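Local coordinates for hypothetical protein YfiH (PDB 6DZD) that probably cleaves purine nucleosides such as adenosine and inosine with phosphate, may also deaminate adenosine, and binds a zinc ion, at residues L116-P121 with S143-A148; S188-V193 with S247-C252. All coordinates share one frame; numbering follows the deposited sequence.

Contact 1 and contact 2 lie on opposite sides of the chain's centre, with their own centres 28 Å apart and about 12 Å between nearest atoms. They come in series along the chain: the pairing of 116-121 with 143-148 is complete before 188-193 begins. Contact 1 joins two neighbouring strands inside a six-stranded mixed sheet. That sheet ends on strand 243-245, and the loop following this strand supplies 247-252 to contact 2. The other half of contact 2 leads into strand 192-193 of a small three-stranded antiparallel sheet. Thus strand pairing joins the buried sheet of contact 1, whereas at the surface a zinc ion ties the small sheet's approach to the main body.

Contact 1: residues L116-P121 with S143-A148; sequences LYTDRP and SLVGIA
Y117 and G146 face each other as a non-hydrogen-bonded pair in an antiparallel ladder between strands 115-118 and 144-150 of the mixed six-stranded sheet. Glycine leaves room here for the tyrosine, whose CB lies 3.7 Å from G146 CA. With CG set between the backbone N and the carbonyl carbon (chi1 81°), the Y117 ring runs alongside L144, both side chains pointing the same way. L144 CD2 meets the ring at its edge, near its plane, 4.1 Å from Y117 CD1. Tyrosine suits this place because its ring packs edge-to-face with W167 of helix 159-169 while its hydroxyl hydrogen-bonds E171 just beyond that helix.

The opposite face of the sheet carries L116, T118, V145 and I147. T118 and V145 lie side by side, their CG2 methyls 3.9 Å apart, while the T118 hydroxyl turns to V94 O, just after the adjacent strand 91-93, so one small beta-branched residue serves both apolar and polar needs. V145 and I147 reach strand 270-276 of the second six-stranded sheet, and L116 and I147 meet L127 of its strand 124-129. These branched aliphatic groups fill the apolar layer between the two sheets.

Reciprocal backbone bonds frame the tyrosine-glycine pair: L116 N to I147 O at 2.8 Å and I147 N to L116 O on one side, T118 N to V145 O and V145 N to T118 O on the other. Strand 115-118 ends there and the chain goes on as a loop, where L144 CD2 lies 3.6 Å from D119 CB.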
loop_
_atom_site.group_PDB
_atom_site.type_symbol
_atom_site.label_atom_id
_atom_site.label_comp_id
_atom_site.label_asym_id
_atom_site.label_seq_id
_atom_site.Cartn_x
_atom_site.Cartn_y
_atom_site.Cartn_z
ATOM N N LEU A 116 -4.218 -0.822 8.084
ATOM C CA LEU A 116 -4.863 0.261 8.811
ATOM C C LEU A 116 -6.247 0.501 8.226
ATOM O O LEU A 116 -6.434 0.421 7.008
ATOM C CB LEU A 116 -4.038 1.550 8.748
ATOM C CG LEU A 116 -2.635 1.541 9.344
ATOM C CD1 LEU A 116 -1.844 2.711 8.809
ATOM C CD2 LEU A 116 -2.669 1.543 10.878
ATOM N N TYR A 117 -7.217 0.785 9.094
ATOM C CA TYR A 117 -8.524 1.204 8.618
ATOM C C TYR A 117 -9.206 2.017 9.699
ATOM O O TYR A 117 -8.875 1.902 10.878
ATOM C CB TYR A 117 -9.369 0.010 8.206
ATOM C CG TYR A 117 -10.065 -0.725 9.319
ATOM C CD1 TYR A 117 -11.344 -0.358 9.717
ATOM C CD2 TYR A 117 -9.470 -1.827 9.935
ATOM C CE1 TYR A 117 -12.012 -1.048 10.714
ATOM C CE2 TYR A 117 -10.132 -2.529 10.933
ATOM C CZ TYR A 117 -11.407 -2.128 11.319
ATOM O OH TYR A 117 -12.084 -2.790 12.311
ATOM N N THR A 118 -10.185 2.824 9.288
ATOM C CA THR A 118 -10.862 3.699 10.235
ATOM C C THR A 118 -12.239 4.057 9.696
ATOM O O THR A 118 -12.516 3.892 8.506
ATOM C CB THR A 118 -10.043 4.973 10.502
ATOM O OG1 THR A 118 -10.536 5.637 11.674
ATOM C CG2 THR A 118 -10.132 5.939 9.313
ATOM N N ASP A 119 -13.117 4.510 10.600
ATOM C CA ASP A 119 -14.399 5.100 10.214
ATOM C C ASP A 119 -14.522 6.561 10.645
ATOM O O ASP A 119 -15.597 7.150 10.491
ATOM C CB ASP A 119 -15.599 4.291 10.735
ATOM C CG ASP A 119 -15.608 4.108 12.252
ATOM O OD1 ASP A 119 -14.890 4.832 12.975
ATOM O OD2 ASP A 119 -16.362 3.222 12.725
ATOM N N ARG A 120 -13.442 7.168 11.205
ATOM C CA ARG A 120 -13.446 8.517 11.747
ATOM C C ARG A 120 -13.093 9.537 10.663
ATOM O O ARG A 120 -12.290 9.253 9.765
ATOM C CB ARG A 120 -12.445 8.626 12.900
ATOM C CG ARG A 120 -12.387 7.401 13.752
ATOM C CD ARG A 120 -13.590 7.324 14.697
ATOM N NE ARG A 120 -13.194 6.917 16.051
ATOM C CZ ARG A 120 -12.945 7.778 17.037
ATOM N NH1 ARG A 120 -13.084 9.081 16.808
ATOM N NH2 ARG A 120 -12.574 7.342 18.239
ATOM N N PRO A 121 -13.645 10.741 10.743
ATOM C CA PRO A 121 -13.359 11.759 9.725
ATOM C C PRO A 121 -12.034 12.471 9.945
ATOM O O PRO A 121 -11.539 12.586 11.066
ATOM C CB PRO A 121 -14.522 12.746 9.891
ATOM C CG PRO A 121 -14.802 12.705 11.373
ATOM C CD PRO A 121 -14.585 11.243 11.769
ATOM N N SER A 143 -18.999 3.443 5.358
ATOM C CA SER A 143 -18.066 4.574 5.381
ATOM C C SER A 143 -16.765 4.195 6.083
ATOM O O SER A 143 -16.334 4.832 7.055
ATOM C CB SER A 143 -18.698 5.810 6.012
ATOM O OG SER A 143 -19.527 6.413 5.044
ATOM N N LEU A 144 -16.146 3.141 5.555
ATOM C CA LEU A 144 -14.871 2.641 6.023
ATOM C C LEU A 144 -13.832 2.826 4.931
ATOM O O LEU A 144 -14.088 2.548 3.752
ATOM C CB LEU A 144 -14.945 1.163 6.392
ATOM C CG LEU A 144 -15.708 0.775 7.658
ATOM C CD1 LEU A 144 -15.917 -0.744 7.681
ATOM C CD2 LEU A 144 -14.980 1.252 8.908
ATOM N N VAL A 145 -12.657 3.277 5.334
ATOM C CA VAL A 145 -11.513 3.358 4.446
ATOM C C VAL A 145 -10.391 2.555 5.093
ATOM O O VAL A 145 -10.266 2.510 6.324
ATOM C CB VAL A 145 -11.095 4.827 4.173
ATOM C CG1 VAL A 145 -12.160 5.547 3.390
ATOM C CG2 VAL A 145 -10.812 5.579 5.469
ATOM N N GLY A 146 -9.597 1.887 4.265
ATOM C CA GLY A 146 -8.503 1.094 4.786
ATOM C C GLY A 146 -7.368 0.989 3.794
ATOM O O GLY A 146 -7.546 1.189 2.590
ATOM N N ILE A 147 -6.183 0.680 4.318
ATOM C CA ILE A 147 -5.023 0.407 3.476
ATOM C C ILE A 147 -4.201 -0.702 4.111
ATOM O O ILE A 147 -4.088 -0.797 5.337
ATOM C CB ILE A 147 -4.128 1.654 3.236
ATOM C CG1 ILE A 147 -3.692 2.291 4.562
ATOM C CG2 ILE A 147 -4.826 2.685 2.291
ATOM C CD1 ILE A 147 -2.728 3.438 4.377
ATOM N N ALA A 148 -3.607 -1.530 3.259
ATOM C CA ALA A 148 -2.756 -2.617 3.697
ATOM C C ALA A 148 -1.493 -2.698 2.838
ATOM O O ALA A 148 -1.522 -2.487 1.616
ATOM C CB ALA A 148 -3.524 -3.931 3.666
#

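Contact 2: residues S188-V193 with S247-C252; sequences SCCYTV and SLCTSC. With ZN (zinc ion), chain C.
No ring or other flat group mediates the meeting of C189 and C190 with C249 and C252; instead four CB-SG arms approach a zinc ion from four directions. This is a Cys4 zinc site assembled from two loops, one giving adjacent cysteines and the other a CxxC pair. The metal lies 2.2 Å from C190 SG and 2.3 Å from both C189 SG and C249 SG, with C252 SG completing a roughly tetrahedral set. Across the contact the sulfurs touch tip to tip, C190 SG coming within 3.6 Å of C249 SG.

Cysteine suits these places because its short arm ends in a sulfur that, as the thiolate, binds zinc well. Different first torsions bring neighbouring residues to one point: C189 SG sits between the backbone N and the carbonyl carbon (chi1 41°), whereas C190 SG is anti to the carbonyl carbon. Within the CxxC pair, C252 N donates to C249 SG at 3.5 Å, a backbone N-H to sulfur bond common in such metal loops. S251, small enough to fit beside the site, packs its OG against C190 SG, 3.4 Å away, a contact and not a hydrogen bond.

Outside the site, T250 OG1 bonds D131 and S188 OG bonds E224, holding each loop to its own surroundings. With four sulfur ligands the tetrahedral shell is filled, and the cysteines are probably thiolates whose excess charge the C252 N-H would partly offset; this chemistry is consistent with a zinc that cross-links the loops rather than one that activates water.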
loop_
_atom_site.group_PDB
_atom_site.type_symbol
_atom_site.label_atom_id
_atom_site.label_comp_id
_atom_site.label_asym_id
_atom_site.label_seq_id
_atom_site.Cartn_x
_atom_site.Cartn_y
_atom_site.Cartn_z
ATOM N N SER A 188 5.466 -8.845 -12.196
ATOM C CA SER A 188 6.126 -10.123 -12.419
ATOM C C SER A 188 7.224 -9.982 -13.451
ATOM O O SER A 188 8.171 -10.771 -13.446
ATOM C CB SER A 188 5.116 -11.197 -12.832
ATOM O OG SER A 188 4.454 -10.864 -14.034
ATOM N N CYS A 189 7.151 -8.934 -14.273
ATOM C CA CYS A 189 8.212 -8.628 -15.218
ATOM C C CYS A 189 9.565 -8.510 -14.534
ATOM O O CYS A 189 10.578 -8.909 -15.106
ATOM C CB CYS A 189 7.894 -7.335 -15.959
ATOM S SG CYS A 189 7.195 -6.055 -14.911
ATOM N N CYS A 190 9.612 -7.996 -13.305
ATOM C CA CYS A 190 10.892 -7.745 -12.650
ATOM C C CYS A 190 11.078 -8.515 -11.349
ATOM O O CYS A 190 12.008 -8.192 -10.608
ATOM C CB CYS A 190 11.085 -6.257 -12.336
ATOM S SG CYS A 190 10.426 -5.107 -13.535
ATOM N N TYR A 191 10.220 -9.482 -11.016
ATOM C CA TYR A 191 10.232 -10.079 -9.676
ATOM C C TYR A 191 10.361 -11.602 -9.744
ATOM O O TYR A 191 9.440 -12.288 -10.207
ATOM C CB TYR A 191 8.974 -9.687 -8.908
ATOM C CG TYR A 191 9.023 -10.059 -7.441
ATOM C CD1 TYR A 191 10.144 -9.759 -6.670
ATOM C CD2 TYR A 191 7.949 -10.708 -6.817
ATOM C CE1 TYR A 191 10.194 -10.089 -5.322
ATOM C CE2 TYR A 191 8.002 -11.045 -5.475
ATOM C CZ TYR A 191 9.127 -10.729 -4.730
ATOM O OH TYR A 191 9.208 -11.063 -3.390
ATOM N N THR A 192 11.496 -12.135 -9.274
ATOM C CA THR A 192 11.681 -13.580 -9.211
ATOM C C THR A 192 11.989 -14.018 -7.784
ATOM O O THR A 192 12.651 -13.307 -7.037
ATOM C CB THR A 192 12.788 -14.080 -10.166
ATOM O OG1 THR A 192 14.056 -13.537 -9.781
ATOM C CG2 THR A 192 12.472 -13.714 -11.632
ATOM N N VAL A 193 11.486 -15.192 -7.402
ATOM C CA VAL A 193 11.543 -15.662 -6.021
ATOM C C VAL A 193 12.021 -17.110 -6.000
ATOM O O VAL A 193 12.002 -17.809 -7.012
ATOM C CB VAL A 193 10.183 -15.520 -5.300
ATOM C CG1 VAL A 193 9.807 -14.046 -5.189
ATOM C CG2 VAL A 193 9.099 -16.310 -6.024
ATOM N N SER A 247 -1.652 -0.985 -13.428
ATOM C CA SER A 247 -0.681 -1.736 -14.210
ATOM C C SER A 247 0.753 -1.263 -13.992
ATOM O O SER A 247 1.686 -1.933 -14.458
ATOM C CB SER A 247 -1.037 -1.639 -15.686
ATOM O OG SER A 247 -1.088 -0.277 -16.054
ATOM N N LEU A 248 0.952 -0.194 -13.219
ATOM C CA LEU A 248 2.271 0.404 -13.075
ATOM C C LEU A 248 3.195 -0.499 -12.262
ATOM O O LEU A 248 2.824 -1.008 -11.202
ATOM C CB LEU A 248 2.165 1.787 -12.424
ATOM C CG LEU A 248 1.467 2.877 -13.265
ATOM C CD1 LEU A 248 1.335 4.166 -12.471
ATOM C CD2 LEU A 248 2.155 3.146 -14.597
ATOM N N CYS A 249 4.390 -0.723 -12.787
ATOM C CA CYS A 249 5.438 -1.479 -12.117
ATOM C C CYS A 249 6.443 -0.506 -11.505
ATOM O O CYS A 249 6.985 0.360 -12.200
ATOM C CB CYS A 249 6.120 -2.423 -13.107
ATOM S SG CYS A 249 7.495 -3.349 -12.438
ATOM N N THR A 250 6.673 -0.631 -10.204
ATOM C CA THR A 250 7.576 0.312 -9.549
ATOM C C THR A 250 9.014 0.147 -10.043
ATOM O O THR A 250 9.769 1.131 -10.100
ATOM C CB THR A 250 7.478 0.171 -8.021
ATOM O OG1 THR A 250 7.759 -1.172 -7.616
ATOM C CG2 THR A 250 6.095 0.555 -7.547
ATOM N N SER A 251 9.411 -1.078 -10.398
ATOM C CA SER A 251 10.733 -1.293 -10.978
ATOM C C SER A 251 10.851 -0.666 -12.368
ATOM O O SER A 251 11.851 -0.004 -12.679
ATOM C CB SER A 251 11.033 -2.793 -11.037
ATOM O OG SER A 251 12.286 -3.047 -11.637
ATOM N N CYS A 252 9.842 -0.862 -13.218
ATOM C CA CYS A 252 9.948 -0.396 -14.595
ATOM C C CYS A 252 9.909 1.124 -14.689
ATOM O O CYS A 252 10.688 1.721 -15.438
ATOM C CB CYS A 252 8.835 -1.004 -15.438
ATOM S SG CYS A 252 9.089 -2.709 -15.895
HETATM ZN ZN ZN C . 8.536 -4.273 -14.237
#